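Local coordinates for protein putative S41 protease (Bacteroides fragilis NCTC 9343, PDB 3K50) that is of unknown function but probably hydrolyses peptide bonds as a serine peptidase of the S41 family, at residues 19-23 / 48-53; 25-31 / 263-268; 258-264 / 348-354. All blocks are in the same frame, centred on the assembly; numbering follows the deposited sequence. Where two conformers were deposited one is given.

Contact 1 (19-23 / 48-53)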
loop_
_atom_site.group_PDB
_atom_site.type_symbol
_atom_site.label_atom_id
_atom_site.label_comp_id
_atom_site.label_asym_id
_atom_site.label_seq_id
_atom_site.Cartn_x
_atom_site.Cartn_y
_atom_site.Cartn_z
ATOM N N ILE A 19 -18.134 10.222 18.316
ATOM C CA ILE A 19 -17.662 10.402 16.948
ATOM C C ILE A 19 -17.928 11.850 16.500
ATOM O O ILE A 19 -17.098 12.461 15.880
ATOM C CB ILE A 19 -18.215 9.288 15.988
ATOM C CG1 ILE A 19 -17.561 9.396 14.620
ATOM C CG2 ILE A 19 -19.726 9.388 15.876
ATOM C CD1 ILE A 19 -17.770 8.205 13.738
ATOM N N ASP A 20 -19.051 12.418 16.916
ATOM C CA ASP A 20 -19.365 13.805 16.576
ATOM C C ASP A 20 -18.405 14.762 17.278
ATOM O O ASP A 20 -17.885 15.685 16.680
ATOM C CB ASP A 20 -20.775 14.177 17.028
ATOM C CG ASP A 20 -21.128 15.624 16.688
ATOM O OD1 ASP A 20 -21.392 15.906 15.514
ATOM O OD2 ASP A 20 -21.160 16.471 17.599
ATOM N N SER A 21 -18.047 14.424 18.511
ATOM C CA SER A 21 -17.155 15.246 19.310
ATOM C C SER A 21 -15.713 15.153 18.852
ATOM O O SER A 21 -15.137 16.184 18.585
ATOM C CB SER A 21 -17.295 14.913 20.796
ATOM O OG SER A 21 -17.065 13.544 21.016
ATOM N N VAL A 22 -15.136 13.952 18.742
ATOM C CA VAL A 22 -13.790 13.807 18.250
ATOM C C VAL A 22 -13.653 14.511 16.881
ATOM O O VAL A 22 -12.633 15.130 16.631
ATOM C CB VAL A 22 -13.354 12.330 18.205
ATOM C CG1 VAL A 22 -14.256 11.538 17.278
ATOM C CG2 VAL A 22 -11.879 12.227 17.772
HETATM N N MSE A 23 -14.686 14.478 16.026
HETATM C CA MSE A 23 -14.577 15.120 14.706
HETATM C C MSE A 23 -14.638 16.647 14.812
HETATM O O MSE A 23 -13.876 17.347 14.199
HETATM C CB MSE A 23 -15.687 14.623 13.736
HETATM C CG MSE A 23 -15.404 13.237 13.159
HETATM SE SE MSE A 23 -16.803 12.695 11.881
HETATM C CE MSE A 23 -16.349 13.872 10.371
ATOM N N PHE A 48 -22.739 7.296 10.346
ATOM C CA PHE A 48 -22.578 8.617 10.866
ATOM C C PHE A 48 -21.510 9.312 10.023
ATOM O O PHE A 48 -21.725 10.464 9.546
ATOM C CB PHE A 48 -22.122 8.627 12.345
ATOM C CG PHE A 48 -21.886 9.993 12.864
ATOM C CD1 PHE A 48 -22.913 10.705 13.460
ATOM C CD2 PHE A 48 -20.667 10.618 12.693
ATOM C CE1 PHE A 48 -22.708 12.028 13.923
ATOM C CE2 PHE A 48 -20.472 11.950 13.122
ATOM C CZ PHE A 48 -21.490 12.647 13.740
ATOM N N LEU A 49 -20.374 8.628 9.853
ATOM C CA LEU A 49 -19.215 9.201 9.146
ATOM C C LEU A 49 -19.547 9.669 7.737
ATOM O O LEU A 49 -19.149 10.757 7.323
ATOM C CB LEU A 49 -18.054 8.223 9.086
ATOM C CG LEU A 49 -16.733 8.780 8.534
ATOM C CD1 LEU A 49 -16.220 9.925 9.389
ATOM C CD2 LEU A 49 -15.705 7.694 8.449
ATOM N N LYS A 50 -20.264 8.840 6.997
ATOM C CA LYS A 50 -20.557 9.121 5.612
ATOM C C LYS A 50 -21.383 10.405 5.506
ATOM O O LYS A 50 -21.231 11.136 4.560
ATOM C CB LYS A 50 -21.273 7.906 4.986
ATOM C CG LYS A 50 -21.582 7.981 3.482
ATOM C CD LYS A 50 -22.489 6.809 2.986
ATOM N N LYS A 51 -22.245 10.657 6.494
ATOM C CA LYS A 51 -23.098 11.842 6.540
ATOM C C LYS A 51 -22.400 13.060 7.129
ATOM O O LYS A 51 -22.779 14.187 6.809
ATOM C CB LYS A 51 -24.399 11.612 7.388
ATOM C CG LYS A 51 -25.552 10.771 6.761
ATOM N N ALA A 52 -21.408 12.849 7.992
ATOM C CA ALA A 52 -20.716 13.962 8.690
ATOM C C ALA A 52 -19.477 14.514 7.997
ATOM O O ALA A 52 -19.061 15.630 8.270
ATOM C CB ALA A 52 -20.311 13.496 10.110
ATOM N N VAL A 53 -18.832 13.745 7.146
ATOM C CA VAL A 53 -17.633 14.236 6.487
ATOM C C VAL A 53 -17.938 15.428 5.579
ATOM O O VAL A 53 -19.043 15.626 5.164
ATOM C CB VAL A 53 -16.928 13.163 5.620
ATOM C CG1 VAL A 53 -16.304 12.056 6.516
ATOM C CG2 VAL A 53 -17.884 12.640 4.555
#
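I19 lays its CG2 methyl over one face of the F48 ring, 3.8 Å from the ring centroid and displaced toward the rim, in a CH-pi contact; the closest pair is I19 CG2 to F48 CD2 at 3.5 Å. The edge is shared by two residues. Selenium of M23, a selenomethionine, lies practically in the ring plane, with SE 3.9 Å from F48 CE2, which makes this an edge-on Met-aromatic contact. At the far end of the ring D20 brings its CB to 3.7 Å from F48 CZ and sets OD1 close to the ring plane, with the carboxylate turned 86° against the ring. The charge of D20 is directed to R24, one turn on in the same helix, whose NE forms a salt bridge with OD1. F48 holds CG anti to its own backbone nitrogen (chi1 177°), which swings the ring toward the first helix. The motif is a helix pair of the S41 N-terminal domain, formed by helices 18-26 and 45-52: the axes of segments 19-23 and 48-52 cross at -42° and come no closer than 11.3 Å. I19, M23, F48 and L49 meet between them, and M23 touches four residues of the second segment. A bend about the CG-SE bond (chi3) brings M23 CE against the end of the second helix, 4.0 Å from A52 CB and 3.9 Å from A52 O, while SE itself rests 3.8 Å from L49 CD1, the two side chains crossing nearly at right angles. Two strands border the pair: I19 and M23 touch L344 of strand 342-352, M23 also reaches L346, and I19 and L49 share I63 of strand 62-65.

Contact 2 (25-31 / 263-268)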
loop_
_atom_site.group_PDB
_atom_site.type_symbol
_atom_site.label_atom_id
_atom_site.label_comp_id
_atom_site.label_asym_id
_atom_site.label_seq_id
_atom_site.Cartn_x
_atom_site.Cartn_y
_atom_site.Cartn_z
ATOM N N GLN A 25 -13.636 18.465 17.096
ATOM C CA GLN A 25 -12.422 18.974 17.686
ATOM C C GLN A 25 -11.211 18.753 16.791
ATOM O O GLN A 25 -10.398 19.660 16.628
ATOM C CB GLN A 25 -12.171 18.330 19.072
ATOM C CG GLN A 25 -10.754 18.657 19.700
ATOM C CD GLN A 25 -10.402 20.173 19.853
ATOM O OE1 GLN A 25 -9.262 20.580 19.590
ATOM N NE2 GLN A 25 -11.384 20.997 20.257
ATOM N N GLU A 26 -11.100 17.566 16.192
ATOM C CA GLU A 26 -9.867 17.143 15.533
ATOM C C GLU A 26 -9.820 17.118 14.013
ATOM O O GLU A 26 -8.746 17.019 13.451
ATOM C CB GLU A 26 -9.562 15.702 15.951
ATOM C CG GLU A 26 -9.527 15.418 17.428
ATOM C CD GLU A 26 -8.331 16.012 18.146
ATOM O OE1 GLU A 26 -7.419 16.506 17.493
ATOM O OE2 GLU A 26 -8.305 15.971 19.387
ATOM N N TYR A 27 -10.972 17.162 13.361
ATOM C CA TYR A 27 -11.065 17.079 11.922
ATOM C C TYR A 27 -10.473 18.283 11.208
ATOM O O TYR A 27 -10.779 19.425 11.568
ATOM C CB TYR A 27 -12.547 16.999 11.541
ATOM C CG TYR A 27 -12.921 16.593 10.128
ATOM C CD1 TYR A 27 -12.185 15.640 9.410
ATOM C CD2 TYR A 27 -14.111 17.010 9.588
ATOM C CE1 TYR A 27 -12.596 15.236 8.127
ATOM C CE2 TYR A 27 -14.575 16.556 8.304
ATOM C CZ TYR A 27 -13.805 15.661 7.600
ATOM O OH TYR A 27 -14.229 15.184 6.378
ATOM N N LEU A 28 -9.666 18.023 10.164
ATOM C CA LEU A 28 -9.091 19.075 9.349
ATOM C C LEU A 28 -10.182 20.003 8.882
ATOM O O LEU A 28 -10.042 21.233 8.980
ATOM C CB LEU A 28 -8.360 18.540 8.102
ATOM C CG LEU A 28 -7.687 19.560 7.178
ATOM C CD1 LEU A 28 -6.584 20.381 7.866
ATOM C CD2 LEU A 28 -7.157 18.887 5.931
ATOM N N TRP A 29 -11.274 19.409 8.410
ATOM C CA TRP A 29 -12.354 20.150 7.781
ATOM C C TRP A 29 -13.582 20.310 8.682
ATOM O O TRP A 29 -14.715 20.237 8.241
ATOM C CB TRP A 29 -12.740 19.405 6.484
ATOM C CG TRP A 29 -11.688 19.391 5.408
ATOM C CD1 TRP A 29 -10.988 20.476 4.971
ATOM C CD2 TRP A 29 -11.247 18.288 4.571
ATOM N NE1 TRP A 29 -10.125 20.120 3.998
ATOM C CE2 TRP A 29 -10.258 18.796 3.717
ATOM C CE3 TRP A 29 -11.538 16.937 4.511
ATOM C CZ2 TRP A 29 -9.607 18.017 2.769
ATOM C CZ3 TRP A 29 -10.891 16.149 3.577
ATOM C CH2 TRP A 29 -9.938 16.681 2.717
ATOM N N TYR A 30 -13.375 20.533 9.959
ATOM C CA TYR A 30 -14.506 20.617 10.870
ATOM C C TYR A 30 -15.474 21.734 10.443
ATOM O O TYR A 30 -16.656 21.640 10.642
ATOM C CB TYR A 30 -14.030 20.815 12.323
ATOM C CG TYR A 30 -13.558 22.210 12.669
ATOM C CD1 TYR A 30 -12.244 22.590 12.489
ATOM C CD2 TYR A 30 -14.452 23.164 13.164
ATOM C CE1 TYR A 30 -11.840 23.899 12.762
ATOM C CE2 TYR A 30 -14.049 24.468 13.454
ATOM C CZ TYR A 30 -12.756 24.829 13.273
ATOM O OH TYR A 30 -12.367 26.125 13.560
ATOM N N ARG A 31 -14.969 22.814 9.877
ATOM C CA ARG A 31 -15.841 23.916 9.508
ATOM C C ARG A 31 -16.818 23.600 8.371
ATOM O O ARG A 31 -17.788 24.338 8.155
ATOM C CB ARG A 31 -14.990 25.112 9.079
ATOM C CG ARG A 31 -14.254 25.836 10.199
ATOM C CD ARG A 31 -13.494 27.011 9.575
ATOM N NE ARG A 31 -12.833 27.796 10.595
ATOM C CZ ARG A 31 -13.427 28.716 11.351
ATOM N NH1 ARG A 31 -14.710 28.978 11.207
ATOM N NH2 ARG A 31 -12.740 29.366 12.278
ATOM N N ARG A 263 0.067 20.728 8.128
ATOM C CA ARG A 263 -0.791 21.821 8.544
ATOM C C ARG A 263 -2.222 21.367 8.907
ATOM O O ARG A 263 -2.989 20.873 8.068
ATOM C CB ARG A 263 -0.761 22.869 7.462
ATOM C CG ARG A 263 0.647 23.394 7.171
ATOM C CD ARG A 263 1.170 24.144 8.367
ATOM N NE ARG A 263 2.444 24.847 8.155
ATOM C CZ ARG A 263 3.642 24.359 8.463
ATOM N NH1 ARG A 263 3.780 23.148 8.983
ATOM N NH2 ARG A 263 4.692 25.107 8.256
ATOM N N TYR A 264 -2.519 21.505 10.195
ATOM C CA TYR A 264 -3.795 21.123 10.799
ATOM C C TYR A 264 -4.814 22.277 10.694
ATOM O O TYR A 264 -4.511 23.315 10.109
ATOM C CB TYR A 264 -3.541 20.719 12.252
ATOM C CG TYR A 264 -2.773 19.416 12.370
ATOM C CD1 TYR A 264 -1.404 19.365 12.137
ATOM C CD2 TYR A 264 -3.400 18.260 12.780
ATOM C CE1 TYR A 264 -0.680 18.191 12.249
ATOM C CE2 TYR A 264 -2.664 17.056 12.890
ATOM C CZ TYR A 264 -1.316 17.045 12.618
ATOM O OH TYR A 264 -0.595 15.874 12.726
ATOM N N SER A 265 -5.995 22.121 11.291
ATOM C CA SER A 265 -7.058 23.147 11.227
ATOM C C SER A 265 -6.697 24.282 12.175
ATOM O O SER A 265 -5.753 24.153 12.936
ATOM C CB SER A 265 -8.390 22.578 11.685
ATOM O OG SER A 265 -8.402 22.439 13.138
ATOM N N ASP A 266 -7.465 25.365 12.161
ATOM C CA ASP A 266 -7.208 26.488 13.077
ATOM C C ASP A 266 -7.400 26.164 14.556
ATOM O O ASP A 266 -7.053 26.962 15.370
ATOM C CB ASP A 266 -7.943 27.761 12.673
ATOM C CG ASP A 266 -9.472 27.613 12.563
ATOM O OD1 ASP A 266 -10.075 26.705 13.150
ATOM O OD2 ASP A 266 -10.056 28.476 11.862
ATOM N N LYS A 267 -7.932 25.003 14.897
ATOM C CA LYS A 267 -8.057 24.580 16.267
ATOM C C LYS A 267 -6.866 23.732 16.700
ATOM O O LYS A 267 -6.794 23.387 17.868
ATOM C CB LYS A 267 -9.294 23.665 16.473
ATOM C CG LYS A 267 -10.671 24.344 16.526
ATOM C CD LYS A 267 -11.739 23.286 16.481
ATOM C CE LYS A 267 -13.059 23.788 17.017
ATOM N NZ LYS A 267 -14.129 22.792 16.809
ATOM N N ARG A 268 -6.034 23.273 15.755
ATOM C CA ARG A 268 -4.945 22.352 16.079
ATOM C C ARG A 268 -3.572 22.781 15.529
ATOM O O ARG A 268 -2.747 21.971 15.101
ATOM C CB ARG A 268 -5.338 20.931 15.630
ATOM C CG ARG A 268 -6.423 20.235 16.497
ATOM C CD ARG A 268 -5.861 19.847 17.898
ATOM N NE ARG A 268 -6.842 19.251 18.823
ATOM C CZ ARG A 268 -6.581 18.909 20.096
ATOM N NH1 ARG A 268 -5.378 19.085 20.641
ATOM N NH2 ARG A 268 -7.527 18.377 20.850
HETATM O O HOH W 1 -9.546 20.183 13.974
HETATM O O HOH W 2 -6.936 19.456 12.189
#
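Y30 OH and D266 OD1 lie only 2.4 Å apart, a hydrogen bond so short that its exact length is doubtful. The other carboxylate oxygen of D266 is gripped side-on by R31, with OD2 3.1 Å from R31 NE and 2.9 Å from R31 NH2, both nitrogens serving the same atom. The acceptor stays close to the guanidinium plane, while the carboxylate is turned 81° against it. K267 covers one face of the Y30 ring: its extended chain puts CD 3.8 Å from the ring centroid and the charged NZ 4.0 Å from it, a cation-pi contact. K267 NZ also hydrogen-bonds to R24 O, and R31 CG lies over the opposite face of the ring. Farther along, E26 OE2 meets R268 NH2 in a salt bridge, left doubtful by a second conformer of R268. Water 1 lies within bonding distance of Q25 O, Y27 O and S265 OG, which itself accepts from K267 N in an ST turn. The whole surface contact joins the end of helix 18-26 and the turn that follows it to the loop between strands 258-263 and 273-276; beside it, L28 packs on V347 of strand 342-352 and V330 of strand 330-336.

Contact 3 (258-264 / 348-354)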
loop_
_atom_site.group_PDB
_atom_site.type_symbol
_atom_site.label_atom_id
_atom_site.label_comp_id
_atom_site.label_asym_id
_atom_site.label_seq_id
_atom_site.Cartn_x
_atom_site.Cartn_y
_atom_site.Cartn_z
ATOM N N LEU A 258 13.745 21.183 3.979
ATOM C CA LEU A 258 12.342 20.892 4.245
ATOM C C LEU A 258 11.776 19.778 3.332
ATOM O O LEU A 258 11.982 19.790 2.137
ATOM C CB LEU A 258 11.478 22.181 4.087
ATOM C CG LEU A 258 11.616 23.229 5.227
ATOM C CD1 LEU A 258 10.975 24.560 4.753
ATOM C CD2 LEU A 258 11.036 22.750 6.615
ATOM N N LEU A 259 11.070 18.822 3.923
ATOM C CA LEU A 259 10.512 17.719 3.192
ATOM C C LEU A 259 8.987 17.812 3.132
ATOM O O LEU A 259 8.383 17.582 2.105
ATOM C CB LEU A 259 10.894 16.395 3.843
ATOM C CG LEU A 259 10.264 15.162 3.174
ATOM C CD1 LEU A 259 10.890 14.910 1.815
ATOM C CD2 LEU A 259 10.372 13.963 4.142
ATOM N N ALA A 260 8.368 18.034 4.277
ATOM C CA ALA A 260 6.908 18.103 4.382
ATOM C C ALA A 260 6.452 19.066 5.445
ATOM O O ALA A 260 7.105 19.223 6.506
ATOM C CB ALA A 260 6.300 16.714 4.629
ATOM N N LEU A 261 5.315 19.702 5.158
ATOM C CA LEU A 261 4.731 20.732 6.008
ATOM C C LEU A 261 3.376 20.203 6.377
ATOM O O LEU A 261 2.479 20.174 5.551
ATOM C CB LEU A 261 4.636 22.056 5.250
ATOM C CG LEU A 261 5.868 22.703 4.577
ATOM C CD1 LEU A 261 5.430 24.002 3.960
ATOM C CD2 LEU A 261 7.043 22.918 5.561
ATOM N N LEU A 262 3.250 19.722 7.613
ATOM C CA LEU A 262 1.985 19.237 8.140
ATOM C C LEU A 262 1.218 20.422 8.725
ATOM O O LEU A 262 1.672 21.027 9.704
ATOM C CB LEU A 262 2.207 18.175 9.224
ATOM C CG LEU A 262 2.677 16.749 8.763
ATOM C CD1 LEU A 262 3.848 16.740 7.873
ATOM C CD2 LEU A 262 2.962 15.869 9.932
ATOM N N ARG A 263 0.067 20.728 8.128
ATOM C CA ARG A 263 -0.791 21.821 8.544
ATOM C C ARG A 263 -2.222 21.367 8.907
ATOM O O ARG A 263 -2.989 20.873 8.068
ATOM C CB ARG A 263 -0.761 22.869 7.462
ATOM C CG ARG A 263 0.647 23.394 7.171
ATOM C CD ARG A 263 1.170 24.144 8.367
ATOM N NE ARG A 263 2.444 24.847 8.155
ATOM C CZ ARG A 263 3.642 24.359 8.463
ATOM N NH1 ARG A 263 3.780 23.148 8.983
ATOM N NH2 ARG A 263 4.692 25.107 8.256
ATOM N N TYR A 264 -2.519 21.505 10.195
ATOM C CA TYR A 264 -3.795 21.123 10.799
ATOM C C TYR A 264 -4.814 22.277 10.694
ATOM O O TYR A 264 -4.511 23.315 10.109
ATOM C CB TYR A 264 -3.541 20.719 12.252
ATOM C CG TYR A 264 -2.773 19.416 12.370
ATOM C CD1 TYR A 264 -1.404 19.365 12.137
ATOM C CD2 TYR A 264 -3.400 18.260 12.780
ATOM C CE1 TYR A 264 -0.680 18.191 12.249
ATOM C CE2 TYR A 264 -2.664 17.056 12.890
ATOM C CZ TYR A 264 -1.316 17.045 12.618
ATOM O OH TYR A 264 -0.595 15.874 12.726
ATOM N N VAL A 348 -6.786 14.716 9.541
ATOM C CA VAL A 348 -6.347 15.710 10.526
ATOM C C VAL A 348 -5.479 16.850 9.927
ATOM O O VAL A 348 -5.569 18.011 10.379
ATOM C CB VAL A 348 -5.592 15.029 11.721
ATOM C CG1 VAL A 348 -6.589 14.163 12.516
ATOM C CG2 VAL A 348 -4.342 14.270 11.239
ATOM N N CYS A 349 -4.699 16.573 8.892
ATOM C CA CYS A 349 -3.858 17.625 8.306
ATOM C C CYS A 349 -3.563 17.519 6.847
ATOM O O CYS A 349 -3.617 16.464 6.250
ATOM C CB CYS A 349 -2.503 17.718 9.005
ATOM S SG CYS A 349 -1.397 16.275 8.934
ATOM N N ASN A 350 -3.288 18.691 6.280
ATOM C CA ASN A 350 -2.683 18.829 4.970
ATOM C C ASN A 350 -1.215 18.434 5.077
ATOM O O ASN A 350 -0.592 18.529 6.176
ATOM C CB ASN A 350 -2.777 20.277 4.480
ATOM C CG ASN A 350 -4.110 20.608 3.964
ATOM O OD1 ASN A 350 -4.533 20.087 2.932
ATOM N ND2 ASN A 350 -4.782 21.454 4.635
ATOM N N VAL A 351 -0.670 17.901 3.993
ATOM C CA VAL A 351 0.742 17.497 3.938
ATOM C C VAL A 351 1.388 18.113 2.669
ATOM O O VAL A 351 1.346 17.535 1.583
ATOM C CB VAL A 351 0.898 15.966 3.935
ATOM C CG1 VAL A 351 2.391 15.587 4.018
ATOM C CG2 VAL A 351 0.145 15.389 5.051
ATOM N N TYR A 352 1.885 19.348 2.782
ATOM C CA TYR A 352 2.485 20.021 1.630
ATOM C C TYR A 352 3.928 19.635 1.471
ATOM O O TYR A 352 4.602 19.374 2.456
ATOM C CB TYR A 352 2.418 21.521 1.785
ATOM C CG TYR A 352 0.960 22.046 2.072
ATOM C CD1 TYR A 352 -0.081 21.826 1.167
ATOM C CD2 TYR A 352 0.675 22.738 3.202
ATOM C CE1 TYR A 352 -1.376 22.282 1.388
ATOM C CE2 TYR A 352 -0.656 23.240 3.433
ATOM C CZ TYR A 352 -1.644 23.012 2.508
ATOM O OH TYR A 352 -2.940 23.440 2.700
ATOM N N ASN A 353 4.408 19.679 0.236
ATOM C CA ASN A 353 5.817 19.502 -0.034
ATOM C C ASN A 353 6.519 20.855 0.252
ATOM O O ASN A 353 5.884 21.826 0.667
ATOM C CB ASN A 353 6.085 18.990 -1.471
ATOM C CG ASN A 353 5.608 19.904 -2.569
ATOM O OD1 ASN A 353 5.405 21.125 -2.408
ATOM N ND2 ASN A 353 5.473 19.301 -3.757
ATOM N N ALA A 354 7.806 20.930 -0.049
ATOM C CA ALA A 354 8.617 22.138 0.213
ATOM C C ALA A 354 8.163 23.319 -0.645
ATOM O O ALA A 354 8.447 24.452 -0.309
ATOM C CB ALA A 354 10.093 21.826 -0.032
HETATM O O HOH W 3 9.237 18.415 -0.421
HETATM O O HOH W 4 -4.297 23.163 6.615
#
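V348 lies alongside Y264, both side chains pointing the same way, with V348 CG2 3.6 Å from Y264 CE2. C349 comes next and covers one face of that same ring. Its CB sits almost on the ring normal, 3.6 Å from the Y264 centroid, and chi1 of 62°, with sulfur between the backbone nitrogen and the carbonyl carbon, leaves SG over the ring as well, 4.1 Å from the centroid, in a sulfur-aromatic contact. The Y264 hydroxyl bonds on to K333. At N350 the strands become a regular ladder: N350 N reaches R263 O at 2.8 Å and R263 N reaches N350 O at 3.0 Å, while water 4 links N350 ND2 to the same R263 carbonyl. V351 turns to the buried side with L262, putting CG1 4.1 Å from A260 CB; M307 of helix 304-312 covers A260 and V351. Y352 returns to the face of N350, exchanging two bonds with L261, L261 N to Y352 O at 2.8 Å and Y352 N to L261 O at 2.9 Å. The edge of its ring takes R263 CG, whose bent chain carries the guanidinium on to a salt bridge with D274. N353 turns its side chain away, its ND2 bonding to N310 O. A354 finishes the walk: its CB touches L258 O, and water 3 bridges its N to L259 O. Hydrogen-bonded pairs thus flank the non-hydrogen-bonded pair L262-V351, and classic beta bulges mark the pairings with other strands, L259 and A260 with L275 of strand 273-276, V348 and C349 with A331 of strand 330-336, within a branched or curled antiparallel sheet separate from the mainly parallel one of this putative S41 peptidase.

The three contacts run as a row of neighbours on one side of the protein. Contacts 1 and 2 have centres about 13 Å apart and share helix 18-26, whose start packs on helix 45-52 and whose end meets the loop after strand 258-263. Contacts 2 and 3, about 14 Å apart between centres, touch and share R263 and Y264. Contact 1 closes before contact 3 opens, about 24 Å away between centres and without touching it, whereas contact 2 crosses both along the sequence. The N-terminal domain is thereby joined to a sheet contributed largely by the S41 peptidase region, so the contacts tie together parts of the sequence more than 200 residues apart.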